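Local coordinates for precorrin-3 methylase (Rhodobacter capsulatus, PDB 3NUT), which probably transfers a methyl group from S-adenosyl-L-methionine to a precorrin intermediate on the pathway to adenosylcobalamin (vitamin B12), at residues D163-R172 with A223-A234; Q179-L187 with L215-A223. All coordinates share one frame; numbering follows the deposited sequence.

Contact 1. Residues D163-R172 with A223-A234. With SAH (S-adenosyl-L-homocysteine), chain E.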
loop_
_atom_site.group_PDB
_atom_site.type_symbol
_atom_site.label_atom_id
_atom_site.label_comp_id
_atom_site.label_asym_id
_atom_site.label_seq_id
_atom_site.Cartn_x
_atom_site.Cartn_y
_atom_site.Cartn_z
ATOM N N ASP A 163 -2.870 -1.739 18.605
ATOM C CA ASP A 163 -2.649 -0.313 18.396
ATOM C C ASP A 163 -2.127 -0.028 16.978
ATOM O O ASP A 163 -1.282 0.853 16.776
ATOM C CB ASP A 163 -1.715 0.290 19.461
ATOM C CG ASP A 163 -1.693 1.824 19.413
ATOM O OD1 ASP A 163 -2.781 2.431 19.253
ATOM O OD2 ASP A 163 -0.592 2.422 19.515
ATOM N N PHE A 164 -2.626 -0.812 16.017
ATOM C CA PHE A 164 -2.428 -0.580 14.586
ATOM C C PHE A 164 -3.258 0.622 14.142
ATOM O O PHE A 164 -4.429 0.750 14.518
ATOM C CB PHE A 164 -2.942 -1.787 13.798
ATOM C CG PHE A 164 -2.024 -2.968 13.811
ATOM C CD1 PHE A 164 -0.990 -3.062 12.907
ATOM C CD2 PHE A 164 -2.215 -3.995 14.714
ATOM C CE1 PHE A 164 -0.140 -4.173 12.902
ATOM C CE2 PHE A 164 -1.363 -5.103 14.724
ATOM C CZ PHE A 164 -0.320 -5.186 13.814
ATOM N N ALA A 165 -2.677 1.472 13.308
ATOM C CA ALA A 165 -3.480 2.439 12.592
ATOM C C ALA A 165 -4.269 1.611 11.578
ATOM O O ALA A 165 -3.906 0.458 11.308
ATOM C CB ALA A 165 -2.589 3.512 11.908
ATOM N N MET A 166 -5.359 2.140 11.046
ATOM C CA MET A 166 -6.162 1.325 10.113
ATOM C C MET A 166 -6.756 2.075 8.935
ATOM O O MET A 166 -7.061 3.287 9.015
ATOM C CB MET A 166 -7.314 0.604 10.815
ATOM C CG MET A 166 -7.209 0.432 12.307
ATOM S SD MET A 166 -8.800 -0.167 12.888
ATOM C CE MET A 166 -8.517 -0.217 14.656
ATOM N N ALA A 167 -6.973 1.337 7.861
ATOM C CA ALA A 167 -7.697 1.862 6.737
ATOM C C ALA A 167 -8.850 0.950 6.342
ATOM O O ALA A 167 -8.693 -0.269 6.226
ATOM C CB ALA A 167 -6.764 2.089 5.562
ATOM N N PHE A 168 -10.006 1.560 6.114
ATOM C CA PHE A 168 -11.224 0.834 5.742
ATOM C C PHE A 168 -11.574 0.988 4.272
ATOM O O PHE A 168 -11.794 2.092 3.802
ATOM C CB PHE A 168 -12.415 1.287 6.612
ATOM C CG PHE A 168 -12.208 1.057 8.091
ATOM C CD1 PHE A 168 -11.584 -0.114 8.548
ATOM C CD2 PHE A 168 -12.635 2.004 9.025
ATOM C CE1 PHE A 168 -11.387 -0.334 9.907
ATOM C CE2 PHE A 168 -12.450 1.788 10.405
ATOM C CZ PHE A 168 -11.818 0.626 10.842
ATOM N N TYR A 169 -11.612 -0.136 3.559
ATOM C CA TYR A 169 -12.062 -0.167 2.177
ATOM C C TYR A 169 -13.527 -0.607 2.146
ATOM O O TYR A 169 -13.928 -1.542 2.856
ATOM C CB TYR A 169 -11.182 -1.105 1.334
ATOM C CG TYR A 169 -9.795 -0.564 0.952
ATOM C CD1 TYR A 169 -9.486 -0.249 -0.371
ATOM C CD2 TYR A 169 -8.798 -0.383 1.914
ATOM C CE1 TYR A 169 -8.217 0.243 -0.727
ATOM C CE2 TYR A 169 -7.543 0.107 1.577
ATOM C CZ TYR A 169 -7.240 0.414 0.252
ATOM O OH TYR A 169 -5.972 0.910 -0.075
ATOM N N ASN A 170 -14.327 0.075 1.332
ATOM C CA ASN A 170 -15.739 -0.273 1.160
ATOM C C ASN A 170 -16.490 -0.072 2.470
ATOM O O ASN A 170 -16.971 -1.030 3.058
ATOM C CB ASN A 170 -15.867 -1.727 0.690
ATOM C CG ASN A 170 -15.118 -1.985 -0.578
ATOM O OD1 ASN A 170 -15.388 -1.368 -1.587
ATOM N ND2 ASN A 170 -14.165 -2.892 -0.533
ATOM N N PRO A 171 -16.580 1.181 2.940
ATOM C CA PRO A 171 -17.118 1.357 4.285
ATOM C C PRO A 171 -18.645 1.167 4.323
ATOM O O PRO A 171 -19.149 0.466 5.210
ATOM C CB PRO A 171 -16.696 2.792 4.656
ATOM C CG PRO A 171 -15.988 3.366 3.440
ATOM C CD PRO A 171 -16.335 2.476 2.279
ATOM N N ARG A 172 -19.355 1.737 3.349
ATOM C CA ARG A 172 -20.812 1.629 3.284
ATOM C C ARG A 172 -21.311 0.516 2.362
ATOM O O ARG A 172 -21.429 0.715 1.156
ATOM C CB ARG A 172 -21.450 2.954 2.855
ATOM C CG ARG A 172 -21.028 4.184 3.649
ATOM C CD ARG A 172 -21.318 4.111 5.159
ATOM N NE ARG A 172 -22.673 3.683 5.515
ATOM C CZ ARG A 172 -23.794 4.355 5.247
ATOM N NH1 ARG A 172 -23.772 5.502 4.568
ATOM N NH2 ARG A 172 -24.959 3.852 5.643
ATOM N N ALA A 223 -19.092 8.530 5.777
ATOM C CA ALA A 223 -18.534 7.716 4.714
ATOM C C ALA A 223 -19.580 7.423 3.627
ATOM O O ALA A 223 -20.765 7.341 3.927
ATOM C CB ALA A 223 -18.006 6.413 5.297
ATOM N N ASP A 224 -19.135 7.302 2.371
ATOM C CA ASP A 224 -19.909 6.637 1.298
ATOM C C ASP A 224 -18.999 5.666 0.554
ATOM O O ASP A 224 -17.911 5.365 1.035
ATOM C CB ASP A 224 -20.590 7.619 0.336
ATOM C CG ASP A 224 -19.720 8.810 -0.019
ATOM O OD1 ASP A 224 -18.601 8.620 -0.547
ATOM O OD2 ASP A 224 -20.172 9.950 0.221
ATOM N N MET A 225 -19.436 5.164 -0.598
ATOM C CA MET A 225 -18.613 4.212 -1.371
ATOM C C MET A 225 -17.456 4.854 -2.128
ATOM O O MET A 225 -16.621 4.167 -2.685
ATOM C CB MET A 225 -19.472 3.332 -2.297
ATOM C CG MET A 225 -20.077 2.134 -1.550
ATOM S SD MET A 225 -18.891 1.417 -0.350
ATOM C CE MET A 225 -18.111 0.186 -1.415
ATOM N N ARG A 226 -17.415 6.182 -2.105
ATOM C CA ARG A 226 -16.370 6.992 -2.722
ATOM C C ARG A 226 -15.288 7.348 -1.678
ATOM O O ARG A 226 -14.504 8.296 -1.857
ATOM C CB ARG A 226 -17.039 8.269 -3.267
ATOM C CG ARG A 226 -16.361 8.952 -4.443
ATOM C CD ARG A 226 -16.651 8.315 -5.817
ATOM N NE ARG A 226 -15.641 8.758 -6.788
ATOM C CZ ARG A 226 -14.450 8.176 -6.996
ATOM N NH1 ARG A 226 -14.082 7.074 -6.335
ATOM N NH2 ARG A 226 -13.623 8.703 -7.895
ATOM N N THR A 227 -15.248 6.586 -0.584
ATOM C CA THR A 227 -14.533 7.009 0.626
ATOM C C THR A 227 -13.697 5.877 1.191
ATOM O O THR A 227 -14.089 4.713 1.144
ATOM C CB THR A 227 -15.544 7.524 1.691
ATOM O OG1 THR A 227 -16.304 8.582 1.111
ATOM C CG2 THR A 227 -14.878 8.046 2.967
ATOM N N VAL A 228 -12.523 6.239 1.692
ATOM C CA VAL A 228 -11.695 5.327 2.434
ATOM C C VAL A 228 -11.485 5.986 3.805
ATOM O O VAL A 228 -11.267 7.201 3.902
ATOM C CB VAL A 228 -10.366 4.982 1.672
ATOM C CG1 VAL A 228 -9.474 6.202 1.487
ATOM C CG2 VAL A 228 -9.594 3.876 2.385
ATOM N N VAL A 229 -11.573 5.191 4.856
ATOM C CA VAL A 229 -11.586 5.731 6.209
ATOM C C VAL A 229 -10.298 5.334 6.923
ATOM O O VAL A 229 -9.971 4.140 7.052
ATOM C CB VAL A 229 -12.847 5.253 7.002
ATOM C CG1 VAL A 229 -12.847 5.799 8.446
ATOM C CG2 VAL A 229 -14.141 5.616 6.262
ATOM N N LEU A 230 -9.561 6.342 7.366
ATOM C CA LEU A 230 -8.309 6.115 8.048
ATOM C C LEU A 230 -8.498 6.313 9.540
ATOM O O LEU A 230 -9.097 7.286 9.980
ATOM C CB LEU A 230 -7.203 7.032 7.520
ATOM C CG LEU A 230 -6.960 7.072 6.005
ATOM C CD1 LEU A 230 -5.945 8.152 5.669
ATOM C CD2 LEU A 230 -6.528 5.726 5.421
ATOM N N VAL A 231 -8.000 5.355 10.302
ATOM C CA VAL A 231 -8.030 5.405 11.736
ATOM C C VAL A 231 -6.584 5.475 12.202
ATOM O O VAL A 231 -5.780 4.624 11.839
ATOM C CB VAL A 231 -8.699 4.139 12.320
ATOM C CG1 VAL A 231 -8.996 4.343 13.799
ATOM C CG2 VAL A 231 -9.979 3.822 11.577
ATOM N N GLY A 232 -6.252 6.486 13.004
ATOM C CA GLY A 232 -4.896 6.609 13.527
ATOM C C GLY A 232 -4.503 5.548 14.547
ATOM O O GLY A 232 -5.323 4.693 14.910
ATOM N N ASN A 233 -3.232 5.571 14.957
ATOM C CA ASN A 233 -2.784 4.930 16.199
ATOM C C ASN A 233 -3.362 5.775 17.356
ATOM O O ASN A 233 -3.983 6.826 17.132
ATOM C CB ASN A 233 -1.247 4.983 16.332
ATOM C CG ASN A 233 -0.517 4.145 15.300
ATOM O OD1 ASN A 233 -0.355 2.925 15.449
ATOM N ND2 ASN A 233 -0.020 4.802 14.265
ATOM N N ALA A 234 -3.107 5.346 18.587
ATOM C CA ALA A 234 -3.355 6.197 19.754
ATOM C C ALA A 234 -2.508 7.475 19.745
ATOM O O ALA A 234 -2.962 8.515 20.208
ATOM C CB ALA A 234 -3.133 5.410 21.063
HETATM N N SAH E . -7.959 -2.253 -5.519
HETATM C CA SAH E . -8.534 -1.034 -4.872
HETATM C CB SAH E . -9.530 -1.419 -3.766
HETATM C CG SAH E . -10.851 -1.918 -4.352
HETATM S SD SAH E . -12.209 -1.829 -3.208
HETATM C C SAH E . -7.372 -0.311 -4.297
HETATM O O SAH E . -6.331 -0.954 -4.289
HETATM O OXT SAH E . -7.398 0.851 -3.846
HETATM C "C5'" SAH E . -12.922 -0.246 -3.597
HETATM C "C4'" SAH E . -12.893 0.695 -2.375
HETATM O "O4'" SAH E . -11.616 1.344 -2.311
HETATM C "C3'" SAH E . -13.920 1.837 -2.359
HETATM O "O3'" SAH E . -15.154 1.512 -1.703
HETATM C "C2'" SAH E . -13.221 2.917 -1.561
HETATM O "O2'" SAH E . -13.300 2.673 -0.141
HETATM C "C1'" SAH E . -11.770 2.726 -1.956
HETATM N N9 SAH E . -11.381 3.624 -3.070
HETATM C C8 SAH E . -11.058 3.268 -4.330
HETATM N N7 SAH E . -10.737 4.376 -5.065
HETATM C C5 SAH E . -10.851 5.469 -4.270
HETATM C C6 SAH E . -10.657 6.947 -4.389
HETATM N N6 SAH E . -10.267 7.534 -5.550
HETATM N N1 SAH E . -10.893 7.722 -3.300
HETATM C C2 SAH E . -11.287 7.178 -2.130
HETATM N N3 SAH E . -11.480 5.849 -1.957
HETATM C C4 SAH E . -11.286 4.960 -2.964
#
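The Phe168 ring packs obliquely against Val229 and Val231, with CE2 3.4 Å from Val231 CG2 and CD2 against Val229 CB. Its CG sits anti to the carbonyl carbon (chi1 -60°), and this swings the ring across both valines. Met166 runs beside Val231, its chain extended beyond CG. Helix 179-190 packs on this face through Val183 and Leu187. On the other face Ala167 CB meets Leu230 CD2 at 3.6 Å. The two backbones are joined as antiparallel strands, 165-169 and 227-231, their axes at 167°. Met166 and Val231 form one hydrogen-bonded pair, and Phe168 and Val229 another. These are adjacent interior strands of the mixed five-stranded sheet of a tetrapyrrole methylase, where strand 137-141 flanks 165-169 and strand 196-201 flanks 227-231. At one end Asp163 OD1 accepts Ala234 N at 3.0 Å on its syn lone pair. At the other end the strands part around the ribose of S-adenosyl-L-homocysteine. Asn170 N donates to O2' almost straight (173°), while O2' itself donates to Thr227 O at 2.5 Å. The ribose hydroxyl is thus gripped by both backbones. O3' lies 2.9 Å from Asn170 OD1 and also close to Met225 O. Asn141 accepts from Asn170 ND2 and helps to fix the amide. The Tyr169 ring presents its edge to OXT, and its OH bonds to Met122 N. After strand 165-169, Pro171 packs on the other segment, with CG 3.3 Å from Thr227 O and CB on Ala223 CB. Beyond it the bent chain of Met225 puts CE by Asn170 OD1 and SD by Arg172 O. Asp224 OD1 takes Arg226 N in an Asx turn, and Thr227 OG1 from above the carboxylate plane.

Contact 2. Residues Q179-L187 with L215-A223; sequences QFTRVLEIL and LRDATPEMA
Thr219 OG1 donates to Glu221 OE2 at 2.6 Å, reaching it from above the carboxylate plane. This bond lies within 215-223, at the start of the short 3-10 turn 220-222. The turn brings Pro220 against helix 179-187, and the contact across is apolar. Phe180 CD2 lies 3.5 Å from Pro220 CB, and CE2 reaches Ala223 CB at 3.8 Å. With CG anti to the backbone N (chi1 -175°), the ring reaches out from the helix toward Pro220 and Ala223, and Leu184 CG lies over the rim of one face. Thr181 OG1 approaches Pro220 CG, while Leu184 CD1 comes 3.8 Å from Pro220 CD. One helical turn further on, Leu187 CB meets Leu215 CD1 at 3.7 Å. The other branch of Leu215, CD2, sits 3.5 Å from Leu187 O. Replacing Phe180 by an alanine would probably open a gap beside Pro220 and Ala223 and leave Leu184 without the ring beneath it. Residues 215-223 belong to the loop between strands 209-214 and 227-231. They run beside helix 179-190, which rests on strand 165-169 through Val183 and Leu187, while Phe199 of strand 196-201 touches both Phe180 and Ala223.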
loop_
_atom_site.group_PDB
_atom_site.type_symbol
_atom_site.label_atom_id
_atom_site.label_comp_id
_atom_site.label_asym_id
_atom_site.label_seq_id
_atom_site.Cartn_x
_atom_site.Cartn_y
_atom_site.Cartn_z
ATOM N N GLN A 179 -23.800 -1.807 8.852
ATOM C CA GLN A 179 -22.567 -2.498 9.267
ATOM C C GLN A 179 -21.463 -1.559 9.767
ATOM O O GLN A 179 -20.806 -1.845 10.767
ATOM C CB GLN A 179 -22.049 -3.412 8.155
ATOM C CG GLN A 179 -20.977 -4.383 8.596
ATOM C CD GLN A 179 -21.022 -5.656 7.785
ATOM O OE1 GLN A 179 -21.868 -6.531 8.023
ATOM N NE2 GLN A 179 -20.121 -5.771 6.809
ATOM N N PHE A 180 -21.269 -0.446 9.066
ATOM C CA PHE A 180 -20.293 0.571 9.449
ATOM C C PHE A 180 -20.645 1.242 10.783
ATOM O O PHE A 180 -19.758 1.692 11.513
ATOM C CB PHE A 180 -20.184 1.619 8.344
ATOM C CG PHE A 180 -19.123 2.662 8.587
ATOM C CD1 PHE A 180 -17.809 2.294 8.846
ATOM C CD2 PHE A 180 -19.436 4.013 8.532
ATOM C CE1 PHE A 180 -16.824 3.258 9.061
ATOM C CE2 PHE A 180 -18.457 4.983 8.752
ATOM C CZ PHE A 180 -17.147 4.602 9.013
ATOM N N THR A 181 -21.946 1.315 11.078
ATOM C CA THR A 181 -22.438 1.720 12.394
ATOM C C THR A 181 -21.899 0.769 13.463
ATOM O O THR A 181 -21.418 1.234 14.496
ATOM C CB THR A 181 -23.984 1.732 12.440
ATOM O OG1 THR A 181 -24.491 2.551 11.381
ATOM C CG2 THR A 181 -24.507 2.253 13.805
ATOM N N ARG A 182 -21.966 -0.547 13.216
ATOM C CA ARG A 182 -21.371 -1.534 14.135
ATOM C C ARG A 182 -19.871 -1.272 14.315
ATOM O O ARG A 182 -19.382 -1.232 15.446
ATOM C CB ARG A 182 -21.584 -2.983 13.679
ATOM C CG ARG A 182 -23.018 -3.409 13.357
ATOM C CD ARG A 182 -23.701 -4.185 14.504
ATOM N NE ARG A 182 -23.321 -5.605 14.671
ATOM C CZ ARG A 182 -23.820 -6.628 13.965
ATOM N NH1 ARG A 182 -24.710 -6.413 13.000
ATOM N NH2 ARG A 182 -23.422 -7.874 14.208
ATOM N N VAL A 183 -19.155 -1.074 13.203
ATOM C CA VAL A 183 -17.706 -0.829 13.229
ATOM C C VAL A 183 -17.285 0.361 14.098
ATOM O O VAL A 183 -16.309 0.262 14.842
ATOM C CB VAL A 183 -17.110 -0.695 11.785
ATOM C CG1 VAL A 183 -15.704 -0.095 11.812
ATOM C CG2 VAL A 183 -17.099 -2.053 11.074
ATOM N N LEU A 184 -18.007 1.478 14.002
ATOM C CA LEU A 184 -17.778 2.632 14.890
ATOM C C LEU A 184 -18.028 2.301 16.373
ATOM O O LEU A 184 -17.322 2.801 17.261
ATOM C CB LEU A 184 -18.645 3.819 14.470
ATOM C CG LEU A 184 -18.299 4.489 13.142
ATOM C CD1 LEU A 184 -19.394 5.428 12.724
ATOM C CD2 LEU A 184 -16.961 5.231 13.229
ATOM N N GLU A 185 -19.041 1.470 16.623
ATOM C CA GLU A 185 -19.388 1.038 17.973
ATOM C C GLU A 185 -18.228 0.233 18.527
ATOM O O GLU A 185 -17.727 0.534 19.617
ATOM C CB GLU A 185 -20.699 0.212 17.983
ATOM C CG GLU A 185 -21.329 -0.010 19.380
ATOM C CD GLU A 185 -22.335 -1.171 19.428
ATOM O OE1 GLU A 185 -23.478 -0.950 19.886
ATOM O OE2 GLU A 185 -21.988 -2.306 19.011
ATOM N N ILE A 186 -17.792 -0.777 17.774
ATOM C CA ILE A 186 -16.617 -1.555 18.161
ATOM C C ILE A 186 -15.437 -0.617 18.450
ATOM O O ILE A 186 -14.685 -0.819 19.405
ATOM C CB ILE A 186 -16.175 -2.563 17.071
ATOM C CG1 ILE A 186 -17.370 -3.251 16.392
ATOM C CG2 ILE A 186 -15.164 -3.569 17.648
ATOM C CD1 ILE A 186 -17.804 -4.550 17.008
ATOM N N LEU A 187 -15.279 0.410 17.622
ATOM C CA LEU A 187 -14.137 1.305 17.743
ATOM C C LEU A 187 -14.212 2.135 19.013
ATOM O O LEU A 187 -13.235 2.212 19.773
ATOM C CB LEU A 187 -14.000 2.200 16.507
ATOM C CG LEU A 187 -13.239 1.666 15.290
ATOM C CD1 LEU A 187 -13.095 2.794 14.274
ATOM C CD2 LEU A 187 -11.865 1.104 15.676
ATOM N N LEU A 215 -13.089 10.219 17.101
ATOM C CA LEU A 215 -13.997 9.069 17.103
ATOM C C LEU A 215 -15.324 9.348 17.796
ATOM O O LEU A 215 -16.385 8.973 17.278
ATOM C CB LEU A 215 -13.307 7.863 17.739
ATOM C CG LEU A 215 -14.003 6.524 17.972
ATOM C CD1 LEU A 215 -14.521 5.893 16.689
ATOM C CD2 LEU A 215 -13.048 5.578 18.690
ATOM N N ARG A 216 -15.249 10.005 18.959
ATOM C CA ARG A 216 -16.420 10.450 19.721
ATOM C C ARG A 216 -17.448 11.185 18.849
ATOM O O ARG A 216 -18.647 10.973 19.001
ATOM C CB ARG A 216 -15.980 11.378 20.867
ATOM C CG ARG A 216 -16.437 12.851 20.713
ATOM C CD ARG A 216 -15.379 13.868 21.102
ATOM N NE ARG A 216 -14.669 13.503 22.327
ATOM C CZ ARG A 216 -13.769 14.275 22.929
ATOM N NH1 ARG A 216 -13.463 15.471 22.431
ATOM N NH2 ARG A 216 -13.173 13.842 24.031
ATOM N N ASP A 217 -16.961 12.043 17.948
ATOM C CA ASP A 217 -17.792 12.945 17.146
ATOM C C ASP A 217 -18.252 12.370 15.801
ATOM O O ASP A 217 -19.035 13.011 15.080
ATOM C CB ASP A 217 -17.032 14.243 16.883
ATOM C CG ASP A 217 -17.100 15.205 18.045
ATOM O OD1 ASP A 217 -18.224 15.621 18.403
ATOM O OD2 ASP A 217 -16.030 15.556 18.591
ATOM N N ALA A 218 -17.761 11.173 15.474
ATOM C CA ALA A 218 -17.946 10.563 14.158
ATOM C C ALA A 218 -19.277 9.831 14.029
ATOM O O ALA A 218 -19.747 9.225 14.989
ATOM C CB ALA A 218 -16.796 9.614 13.864
ATOM N N THR A 219 -19.873 9.904 12.839
ATOM C CA THR A 219 -21.106 9.179 12.507
ATOM C C THR A 219 -20.933 8.447 11.147
ATOM O O THR A 219 -20.099 8.859 10.327
ATOM C CB THR A 219 -22.327 10.136 12.445
ATOM O OG1 THR A 219 -22.157 11.054 11.365
ATOM C CG2 THR A 219 -22.478 10.938 13.731
ATOM N N PRO A 220 -21.707 7.364 10.902
ATOM C CA PRO A 220 -21.446 6.547 9.696
ATOM C C PRO A 220 -21.732 7.243 8.366
ATOM O O PRO A 220 -21.071 6.954 7.373
ATOM C CB PRO A 220 -22.369 5.324 9.870
ATOM C CG PRO A 220 -23.459 5.795 10.756
ATOM C CD PRO A 220 -22.823 6.815 11.701
ATOM N N GLU A 221 -22.701 8.153 8.350
ATOM C CA GLU A 221 -23.068 8.850 7.123
ATOM C C GLU A 221 -21.968 9.826 6.660
ATOM O O GLU A 221 -22.137 10.544 5.669
ATOM C CB GLU A 221 -24.443 9.532 7.263
ATOM C CG GLU A 221 -24.478 10.823 8.100
ATOM C CD GLU A 221 -24.544 10.571 9.603
ATOM O OE1 GLU A 221 -24.623 9.386 10.015
ATOM O OE2 GLU A 221 -24.508 11.567 10.375
ATOM N N MET A 222 -20.848 9.830 7.388
ATOM C CA MET A 222 -19.648 10.563 6.982
ATOM C C MET A 222 -18.884 9.842 5.877
ATOM O O MET A 222 -18.138 10.471 5.137
ATOM C CB MET A 222 -18.739 10.823 8.172
ATOM C CG MET A 222 -19.265 11.909 9.040
ATOM S SD MET A 222 -18.208 12.244 10.437
ATOM C CE MET A 222 -19.116 13.631 11.150
ATOM N N ALA A 223 -19.092 8.530 5.777
ATOM C CA ALA A 223 -18.534 7.716 4.714
ATOM C C ALA A 223 -19.580 7.423 3.627
ATOM O O ALA A 223 -20.765 7.341 3.927
ATOM C CB ALA A 223 -18.006 6.413 5.297
#

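Overall arrangement
Contacts 1 and 2 lie with their centres about 10 Å apart and share Ala223. Strand 165-169 leads into helix 179-190, and segment 215-223 runs on through the turn at Asp224-Thr227 into strand 227-231, so the same two chain passages meet twice. Between the contacts, Met166 CE lies 3.7 Å from Leu187 CD2. Nearer the ligand, Arg172 CD packs 3.9 Å from Phe180 CD2 and 3.6 Å from Pro220 O. Contact 1 holds S-adenosyl-L-homocysteine directly. Contact 2 stands behind it: the Ala223 side chain is about 8 Å from the ligand and about 4 Å from the side chain of Thr227, which belongs to the binding site.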